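Titin (Homo sapiens, PDB 5JDD) probably acts as a giant elastic scaffold of the muscle sarcomere, with tandem immunoglobulin domains in its I-band part that contribute to extensibility. Local coordinates at residues Glu190-Glu204 with Lys228-His240. Sequence-based numbering, arbitrary orientation.
Sequences EEKDTITFEVTVNYE and KKLTHSLNIRNVH
N235 and T196 are joined by a side-chain hydrogen bond across 190-204 and 228-240. N235 ND2 donates to T196 OG1 at 2.7 Å, and the hydroxyl lies in the amide plane. N235 carries CG opposite its backbone N (chi1 -180°), which turns the amide across the sheet to T196. Further along the same face, T200 OG1 lies 3.1 Å from T231 OG1, but this bond depends on one of two T231 conformers and is doubtful. Beyond the strand ends, K229 NZ forms a salt bridge with E204 OE2 at 2.9 Å, weak as a hydrogen bond. A water joins Y203 O to H232 NE2. H232 ND1 is bonded to T227 OG1.

Backbone bonds run in antiparallel register. The pairs I195-I236, F197-L234 and V199-H232 each exchange two of them, and V201 N adds one to L230 O. At the other end, K192 N donates to V239 O at 2.8 Å with an almost straight angle of 176°, and V239 N returns a bond to D193 O. D193 OD2 accepts from E190 N, tying together the type II turn 190-193.

Strands 195-201 and 231-236 are the central pair of a four-stranded sheet, flanked by 180-182 and 223-228. They correspond to strands B and E of the I-set immunoglobulin sandwich.

The other face, with I195, F197, V199, H232, L234 and I236, turns into the core. I195 and I236 lie side by side, with I195 CD1 3.9 Å from I236 CG1. F197 and L234 touch more loosely, and both pack on Y247 of strand 245-251 in the opposing sheet. Past the strand end, I195 CG1 also meets V239 CG1, the two side chains crossing nearly at right angles. V201 CG2 sits at the edge of the H232 imidazole, 3.7 Å from NE2. In the turn at the end of the strand pair, L230 CD2 packs against the backbone at Y203 and E204, 3.4 Å from E204 N.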
ATOM      1  N   GLU A 190      14.595 -31.966  40.764  1.00 10.24           N
ATOM      2  CA  GLU A 190      14.515 -33.377  41.130  1.00 11.68           C
ATOM      3  C   GLU A 190      13.401 -34.049  40.353  1.00 10.39           C
ATOM      4  O   GLU A 190      12.438 -33.396  39.946  1.00 11.76           O
ATOM      5  CB  GLU A 190      14.269 -33.528  42.625  1.00 14.02           C
ATOM      6  CG  GLU A 190      15.462 -33.116  43.461  1.00 15.22           C
ATOM      7  CD  GLU A 190      15.138 -33.068  44.938  1.00 20.16           C
ATOM      8  OE1 GLU A 190      15.837 -33.742  45.720  1.00 20.97           O
ATOM      9  OE2 GLU A 190      14.183 -32.356  45.315  1.00 21.51           O
ATOM     10  N   GLU A 191      13.547 -35.348  40.134  1.00 11.96           N
ATOM     11  CA  GLU A 191      12.506 -36.151  39.518  1.00 13.94           C
ATOM     12  C   GLU A 191      11.138 -35.850  40.153  1.00 13.62           C
ATOM     13  O   GLU A 191      11.015 -35.735  41.383  1.00 15.48           O
ATOM     14  CB  GLU A 191      12.877 -37.625  39.663  1.00 17.51           C
ATOM     15  CG  GLU A 191      11.911 -38.619  39.075  1.00 25.26           C
ATOM     16  CD  GLU A 191      12.429 -40.042  39.222  1.00 35.04           C
ATOM     17  OE1 GLU A 191      13.669 -40.215  39.292  1.00 26.71           O
ATOM     18  OE2 GLU A 191      11.601 -40.979  39.280  1.00 42.34           O
ATOM     19  N   LYS A 192      10.147 -35.668  39.275  1.00 13.21           N
ATOM     20  CA  LYS A 192       8.745 -35.348  39.608  1.00 11.88           C
ATOM     21  C   LYS A 192       8.446 -33.867  39.851  1.00 13.48           C
ATOM     22  O   LYS A 192       7.284 -33.489  39.999  1.00 15.27           O
ATOM     23  CB  LYS A 192       8.205 -36.221  40.754  1.00 15.78           C
ATOM     24  CG  LYS A 192       8.286 -37.710  40.479  1.00 19.75           C
ATOM     25  CD  LYS A 192       7.735 -38.522  41.638  1.00 25.33           C
ATOM     26  CE  LYS A 192       7.838 -40.010  41.339  1.00 37.01           C
ATOM     27  NZ  LYS A 192       7.540 -40.849  42.534  1.00 48.85           N
ATOM     28  N   ASP A 193       9.476 -33.025  39.864  1.00 12.17           N
ATOM     29  CA  ASP A 193       9.245 -31.584  39.978  1.00 10.52           C
ATOM     30  C   ASP A 193       8.502 -31.030  38.760  1.00 10.85           C
ATOM     31  O   ASP A 193       8.561 -31.590  37.657  1.00 11.31           O
ATOM     32  CB  ASP A 193      10.564 -30.815  40.075  1.00 11.11           C
ATOM     33  CG  ASP A 193      11.222 -30.898  41.447  1.00 16.04           C
ATOM     34  OD1 ASP A 193      10.622 -31.427  42.406  1.00 20.03           O
ATOM     35  OD2 ASP A 193      12.361 -30.382  41.556  1.00 14.84           O
ATOM     36  N   THR A 194       7.827 -29.904  38.967  1.00 12.23           N
ATOM     37  CA  THR A 194       7.370 -29.080  37.852  1.00 10.91           C
ATOM     38  C   THR A 194       8.310 -27.883  37.751  1.00 10.01           C
ATOM     39  O   THR A 194       8.603 -27.239  38.754  1.00 14.98           O
ATOM     40  CB  THR A 194       5.937 -28.608  38.063  1.00 13.02           C
ATOM     41  OG1 THR A 194       5.067 -29.740  37.971  1.00 18.69           O
ATOM     42  CG2 THR A 194       5.556 -27.592  36.996  1.00 16.72           C
ATOM     43  N   ILE A 195       8.800 -27.603  36.546  1.00  9.92           N
ATOM     44  CA  ILE A 195       9.797 -26.546  36.352  1.00  8.89           C
ATOM     45  C   ILE A 195       9.290 -25.508  35.372  1.00  9.82           C
ATOM     46  O   ILE A 195       8.415 -25.802  34.552  1.00 11.14           O
ATOM     47  CB  ILE A 195      11.162 -27.117  35.864  1.00  9.62           C
ATOM     48  CG1 ILE A 195      11.052 -27.760  34.476  1.00 11.50           C
ATOM     49  CG2 ILE A 195      11.671 -28.147  36.859  1.00 12.05           C
ATOM     50  CD1 ILE A 195      11.366 -26.813  33.274  1.00 12.29           C
ATOM     51  N   THR A 196       9.847 -24.303  35.445  1.00 10.44           N
ATOM     52  CA  THR A 196       9.477 -23.250  34.505  1.00  9.44           C
ATOM     53  C   THR A 196      10.693 -22.463  34.030  1.00 10.10           C
ATOM     54  O   THR A 196      11.336 -21.765  34.826  1.00 14.39           O
ATOM     55  CB  THR A 196       8.465 -22.265  35.135  1.00 13.70           C
ATOM     56  OG1 THR A 196       7.327 -22.984  35.626  1.00 17.36           O
ATOM     57  CG2 THR A 196       8.012 -21.242  34.095  1.00 14.36           C
ATOM     58  N   PHE A 197      11.009 -22.572  32.743  1.00  8.36           N
ATOM     59  CA  PHE A 197      11.999 -21.692  32.125  1.00  9.38           C
ATOM     60  C   PHE A 197      11.307 -20.384  31.769  1.00 11.24           C
ATOM     61  O   PHE A 197      10.143 -20.401  31.374  1.00 11.00           O
ATOM     62  CB  PHE A 197      12.539 -22.306  30.831  1.00 10.37           C
ATOM     63  CG  PHE A 197      13.567 -23.393  31.035  1.00  8.87           C
ATOM     64  CD1 PHE A 197      14.862 -23.074  31.422  1.00  9.75           C
ATOM     65  CD2 PHE A 197      13.246 -24.726  30.804  1.00  9.01           C
ATOM     66  CE1 PHE A 197      15.816 -24.064  31.599  1.00  9.82           C
ATOM     67  CE2 PHE A 197      14.193 -25.723  30.978  1.00 11.03           C
ATOM     68  CZ  PHE A 197      15.480 -25.392  31.368  1.00 11.45           C
ATOM     69  N   GLU A 198      12.007 -19.261  31.905  1.00 11.24           N
ATOM     70  CA  GLU A 198      11.445 -17.944  31.573  1.00 11.60           C
ATOM     71  C   GLU A 198      12.466 -17.056  30.869  1.00 10.40           C
ATOM     72  O   GLU A 198      13.638 -17.029  31.251  1.00 13.61           O
ATOM     73  CB  GLU A 198      10.977 -17.222  32.839  1.00 14.23           C
ATOM     74  CG  GLU A 198       9.964 -17.970  33.682  1.00 26.75           C
ATOM     75  CD  GLU A 198       9.565 -17.199  34.927  1.00 46.34           C
ATOM     76  OE1 GLU A 198       8.648 -16.357  34.834  1.00 55.29           O
ATOM     77  OE2 GLU A 198      10.174 -17.434  35.994  1.00 52.08           O
ATOM     78  N   VAL A 199      12.008 -16.350  29.836  1.00 10.06           N
ATOM     79  CA  VAL A 199      12.813 -15.318  29.187  0.61 10.03           C
ATOM     80  C   VAL A 199      11.997 -14.055  29.099  1.00 12.03           C
ATOM     81  O   VAL A 199      10.770 -14.096  29.065  1.00 12.97           O
ATOM     82  CB  VAL A 199      13.206 -15.659  27.736  0.61 19.08           C
ATOM     83  CG1 VAL A 199      14.269 -16.699  27.699  0.61 20.97           C
ATOM     84  CG2 VAL A 199      11.989 -16.097  26.935  0.61 16.39           C
ATOM     85  N   THR A 200      12.679 -12.919  29.087  1.00 10.11           N
ATOM     86  CA  THR A 200      11.999 -11.653  28.853  1.00 10.70           C
ATOM     87  C   THR A 200      12.598 -11.034  27.607  1.00  8.93           C
ATOM     88  O   THR A 200      13.818 -11.090  27.408  1.00 10.15           O
ATOM     89  CB  THR A 200      12.120 -10.700  30.052  1.00 11.45           C
ATOM     90  OG1 THR A 200      11.625 -11.365  31.224  1.00 14.71           O
ATOM     91  CG2 THR A 200      11.303  -9.436  29.810  1.00 13.58           C
ATOM     92  N   VAL A 201      11.741 -10.499  26.745  1.00 10.00           N
ATOM     93  CA  VAL A 201      12.181  -9.849  25.504  1.00 10.19           C
ATOM     94  C   VAL A 201      11.825  -8.368  25.523  1.00  9.21           C
ATOM     95  O   VAL A 201      11.133  -7.901  26.431  1.00 12.80           O
ATOM     96  CB  VAL A 201      11.570 -10.509  24.253  1.00  9.14           C
ATOM     97  CG1 VAL A 201      12.056 -11.955  24.119  1.00  9.47           C
ATOM     98  CG2 VAL A 201      10.041 -10.467  24.305  1.00  9.57           C
ATOM     99  N   ASN A 202      12.290  -7.622  24.525  1.00 10.69           N
ATOM    100  CA  ASN A 202      12.055  -6.178  24.502  1.00  8.73           C
ATOM    101  C   ASN A 202      10.764  -5.705  23.824  1.00 12.04           C
ATOM    102  O   ASN A 202      10.376  -4.548  23.977  1.00 16.57           O
ATOM    103  CB  ASN A 202      13.272  -5.436  23.922  1.00 11.86           C
ATOM    104  CG  ASN A 202      13.601  -5.841  22.486  1.00  9.60           C
ATOM    105  OD1 ASN A 202      13.198  -6.903  22.005  1.00 12.21           O
ATOM    106  ND2 ASN A 202      14.367  -4.994  21.805  1.00 12.34           N
ATOM    107  N   TYR A 203      10.105  -6.583  23.071  1.00 10.82           N
ATOM    108  CA  TYR A 203       8.909  -6.198  22.327  1.00 10.74           C
ATOM    109  C   TYR A 203       7.748  -7.144  22.572  1.00  9.60           C
ATOM    110  O   TYR A 203       7.924  -8.362  22.646  1.00 12.26           O
ATOM    111  CB  TYR A 203       9.183  -6.176  20.820  1.00 11.96           C
ATOM    112  CG  TYR A 203      10.248  -5.216  20.344  1.00  9.88           C
ATOM    113  CD1 TYR A 203      10.108  -3.843  20.530  1.00 10.14           C
ATOM    114  CD2 TYR A 203      11.358  -5.674  19.651  1.00 11.14           C
ATOM    115  CE1 TYR A 203      11.075  -2.950  20.066  1.00 12.03           C
ATOM    116  CE2 TYR A 203      12.327  -4.797  19.180  1.00 10.25           C
ATOM    117  CZ  TYR A 203      12.185  -3.436  19.396  1.00 12.09           C
ATOM    118  OH  TYR A 203      13.145  -2.558  18.929  1.00 15.23           O
ATOM    119  N   GLU A 204       6.550  -6.576  22.658  1.00 13.43           N
ATOM    120  CA  GLU A 204       5.342  -7.372  22.784  1.00 14.77           C
ATOM    121  C   GLU A 204       4.921  -7.874  21.408  1.00 12.56           C
ATOM    122  O   GLU A 204       5.179  -7.205  20.398  1.00 15.26           O
ATOM    123  CB  GLU A 204       4.232  -6.508  23.384  1.00 20.80           C
ATOM    124  CG  GLU A 204       2.982  -7.262  23.755  1.00 33.85           C
ATOM    125  CD  GLU A 204       2.146  -6.522  24.775  1.00 41.54           C
ATOM    126  OE1 GLU A 204       1.625  -5.435  24.440  1.00 34.06           O
ATOM    127  OE2 GLU A 204       2.016  -7.029  25.912  1.00 39.11           O
ATOM    128  N   LYS A 228       3.257 -13.731  29.107  1.00 16.95           N
ATOM    129  CA  LYS A 228       2.709 -12.753  30.058  1.00 16.26           C
ATOM    130  C   LYS A 228       3.506 -11.476  29.907  1.00 20.52           C
ATOM    131  O   LYS A 228       4.673 -11.433  30.294  1.00 19.25           O
ATOM    132  CB  LYS A 228       2.878 -13.223  31.498  1.00 29.28           C
ATOM    133  CG  LYS A 228       2.082 -14.433  31.890  1.00 43.17           C
ATOM    134  CD  LYS A 228       2.346 -14.780  33.352  1.00 51.15           C
ATOM    135  CE  LYS A 228       2.129 -13.573  34.257  1.00 53.87           C
ATOM    136  NZ  LYS A 228       0.743 -13.042  34.139  1.00 59.02           N
ATOM    137  N   LYS A 229       2.868 -10.433  29.391  1.00 26.26           N
ATOM    138  CA  LYS A 229       3.578  -9.206  29.043  1.00 28.43           C
ATOM    139  C   LYS A 229       4.747  -9.530  28.115  1.00 19.48           C
ATOM    140  O   LYS A 229       4.560 -10.076  27.028  1.00 23.10           O
ATOM    141  CB  LYS A 229       4.075  -8.451  30.288  1.00 35.60           C
ATOM    142  CG  LYS A 229       3.000  -8.089  31.319  1.00 44.01           C
ATOM    143  CD  LYS A 229       1.602  -7.878  30.714  1.00 50.71           C
ATOM    144  CE  LYS A 229       1.422  -6.518  30.042  1.00 51.56           C
ATOM    145  NZ  LYS A 229       2.098  -6.424  28.718  1.00 50.90           N
ATOM    146  N   LEU A 230       5.951  -9.185  28.552  1.00 18.08           N
ATOM    147  CA  LEU A 230       7.131  -9.406  27.731  1.00 13.39           C
ATOM    148  C   LEU A 230       7.875 -10.677  28.119  1.00 12.45           C
ATOM    149  O   LEU A 230       8.994 -10.909  27.659  1.00 11.93           O
ATOM    150  CB  LEU A 230       8.067  -8.210  27.854  1.00 15.85           C
ATOM    151  CG  LEU A 230       7.447  -6.879  27.450  1.00 17.73           C
ATOM    152  CD1 LEU A 230       8.361  -5.724  27.828  1.00 20.11           C
ATOM    153  CD2 LEU A 230       7.197  -6.890  25.967  1.00 23.29           C
ATOM    154  N   THR A 231       7.259 -11.508  28.960  1.00 14.22           N
ATOM    155  CA  THR A 231       7.896 -12.733  29.416  0.61 12.46           C
ATOM    156  C   THR A 231       7.243 -13.971  28.795  1.00 13.18           C
ATOM    157  O   THR A 231       6.016 -14.069  28.722  1.00 20.78           O
ATOM    158  CB  THR A 231       7.876 -12.826  30.954  0.61 13.45           C
ATOM    159  OG1 THR A 231       8.574 -11.697  31.497  0.61 20.17           O
ATOM    160  CG2 THR A 231       8.541 -14.108  31.437  0.61 16.63           C
ATOM    161  N   HIS A 232       8.075 -14.898  28.338  1.00  9.80           N
ATOM    162  CA  HIS A 232       7.610 -16.137  27.740  1.00  9.40           C
ATOM    163  C   HIS A 232       8.144 -17.277  28.582  1.00  9.37           C
ATOM    164  O   HIS A 232       9.317 -17.280  28.972  1.00 12.12           O
ATOM    165  CB  HIS A 232       8.111 -16.244  26.301  1.00 10.89           C
ATOM    166  CG  HIS A 232       7.703 -15.085  25.448  1.00 12.28           C
ATOM    167  ND1 HIS A 232       6.473 -15.019  24.830  1.00 19.05           N
ATOM    168  CD2 HIS A 232       8.331 -13.918  25.162  1.00 12.68           C
ATOM    169  CE1 HIS A 232       6.375 -13.875  24.172  1.00 19.71           C
ATOM    170  NE2 HIS A 232       7.487 -13.186  24.364  1.00 13.15           N
ATOM    171  N   SER A 233       7.277 -18.232  28.886  1.00  7.78           N
ATOM    172  CA  SER A 233       7.637 -19.324  29.785  0.63  6.98           C
ATOM    173  C   SER A 233       7.432 -20.689  29.146  1.00  9.27           C
ATOM    174  O   SER A 233       6.579 -20.861  28.274  1.00  9.49           O
ATOM    175  CB  SER A 233       6.832 -19.241  31.087  0.63  9.77           C
ATOM    176  OG  SER A 233       5.444 -19.343  30.835  0.63  7.94           O
ATOM    177  N   LEU A 234       8.221 -21.654  29.594  1.00  9.73           N
ATOM    178  CA  LEU A 234       8.056 -23.048  29.209  1.00  8.95           C
ATOM    179  C   LEU A 234       7.938 -23.830  30.508  1.00  9.59           C
ATOM    180  O   LEU A 234       8.890 -23.907  31.292  1.00  9.95           O
ATOM    181  CB  LEU A 234       9.248 -23.543  28.379  1.00  8.29           C
ATOM    182  CG  LEU A 234       9.368 -25.063  28.196  1.00  8.26           C
ATOM    183  CD1 LEU A 234       8.183 -25.619  27.445  1.00 10.61           C
ATOM    184  CD2 LEU A 234      10.671 -25.403  27.481  1.00 10.78           C
ATOM    185  N   ASN A 235       6.754 -24.371  30.755  1.00  8.56           N
ATOM    186  CA  ASN A 235       6.466 -25.053  32.000  1.00  9.73           C
ATOM    187  C   ASN A 235       6.392 -26.540  31.726  1.00 10.04           C
ATOM    188  O   ASN A 235       5.563 -26.980  30.932  1.00 13.49           O
ATOM    189  CB  ASN A 235       5.146 -24.541  32.575  1.00 11.14           C
ATOM    190  CG  ASN A 235       4.788 -25.209  33.892  1.00 21.33           C
ATOM    191  OD1 ASN A 235       3.954 -26.115  33.937  1.00 30.81           O
ATOM    192  ND2 ASN A 235       5.421 -24.766  34.968  1.00 25.35           N
ATOM    193  N   ILE A 236       7.269 -27.304  32.369  1.00  8.70           N
ATOM    194  CA  ILE A 236       7.311 -28.749  32.164  1.00  8.97           C
ATOM    195  C   ILE A 236       6.935 -29.460  33.456  1.00  9.36           C
ATOM    196  O   ILE A 236       7.608 -29.309  34.478  1.00 10.12           O
ATOM    197  CB  ILE A 236       8.705 -29.231  31.698  1.00  9.45           C
ATOM    198  CG1 ILE A 236       9.165 -28.439  30.465  1.00  9.79           C
ATOM    199  CG2 ILE A 236       8.673 -30.714  31.379  1.00 11.19           C
ATOM    200  CD1 ILE A 236      10.516 -28.875  29.928  1.00 14.08           C
ATOM    201  N   ARG A 237       5.861 -30.241  33.405  1.00  9.59           N
ATOM    202  CA  ARG A 237       5.386 -30.970  34.579  1.00 10.99           C
ATOM    203  C   ARG A 237       6.045 -32.324  34.750  1.00 12.20           C
ATOM    204  O   ARG A 237       6.431 -32.962  33.771  1.00 14.70           O
ATOM    205  CB  ARG A 237       3.879 -31.171  34.497  1.00 18.29           C
ATOM    206  CG  ARG A 237       3.112 -29.884  34.512  1.00 28.31           C
ATOM    207  CD  ARG A 237       1.642 -30.142  34.299  1.00 38.58           C
ATOM    208  NE  ARG A 237       0.867 -28.914  34.431  1.00 51.26           N
ATOM    209  CZ  ARG A 237      -0.459 -28.873  34.451  1.00 60.52           C
ATOM    210  NH1 ARG A 237      -1.153 -29.999  34.351  1.00 62.57           N
ATOM    211  NH2 ARG A 237      -1.088 -27.713  34.577  1.00 63.60           N
ATOM    212  N   ASN A 238       6.164 -32.749  36.010  1.00 11.84           N
ATOM    213  CA  ASN A 238       6.526 -34.126  36.356  1.00 14.60           C
ATOM    214  C   ASN A 238       7.807 -34.571  35.647  1.00 12.64           C
ATOM    215  O   ASN A 238       7.822 -35.564  34.917  1.00 13.63           O
ATOM    216  CB  ASN A 238       5.361 -35.084  36.042  1.00 14.02           C
ATOM    217  CG  ASN A 238       5.560 -36.463  36.650  1.00 24.92           C
ATOM    218  OD1 ASN A 238       6.326 -36.629  37.599  1.00 25.57           O
ATOM    219  ND2 ASN A 238       4.877 -37.459  36.098  1.00 30.47           N
ATOM    220  N   VAL A 239       8.883 -33.818  35.850  1.00 11.41           N
ATOM    221  CA  VAL A 239      10.085 -34.057  35.059  1.00 12.10           C
ATOM    222  C   VAL A 239      10.749 -35.395  35.375  1.00 11.78           C
ATOM    223  O   VAL A 239      10.675 -35.918  36.498  1.00 12.61           O
ATOM    224  CB  VAL A 239      11.111 -32.902  35.165  1.00 10.70           C
ATOM    225  CG1 VAL A 239      10.520 -31.612  34.607  1.00 11.71           C
ATOM    226  CG2 VAL A 239      11.565 -32.705  36.604  1.00 11.38           C
ATOM    227  N   HIS A 240      11.396 -35.960  34.366  1.00 11.64           N
ATOM    228  CA  HIS A 240      12.151 -37.192  34.547  1.00  9.71           C
ATOM    229  C   HIS A 240      13.448 -37.070  33.755  1.00 10.59           C
ATOM    230  O   HIS A 240      13.715 -36.022  33.163  1.00 10.05           O
ATOM    231  CB  HIS A 240      11.316 -38.406  34.115  1.00 10.96           C
ATOM    232  CG  HIS A 240      10.723 -38.273  32.747  1.00 11.62           C
ATOM    233  ND1 HIS A 240      11.490 -38.178  31.606  1.00 12.81           N
ATOM    234  CD2 HIS A 240       9.432 -38.214  32.338  1.00 17.58           C
ATOM    235  CE1 HIS A 240      10.699 -38.068  30.552  1.00 13.61           C
ATOM    236  NE2 HIS A 240       9.445 -38.080  30.972  1.00 17.30           N
TER
HETATM  237  O   HOH W   1       5.302 -32.047  38.699  1.00 21.56           O
HETATM  238  O   HOH W   2       6.667 -10.604  23.580  1.00 18.32           O
HETATM  239  O   HOH W   3       2.451  -9.836  25.705  1.00 22.46           O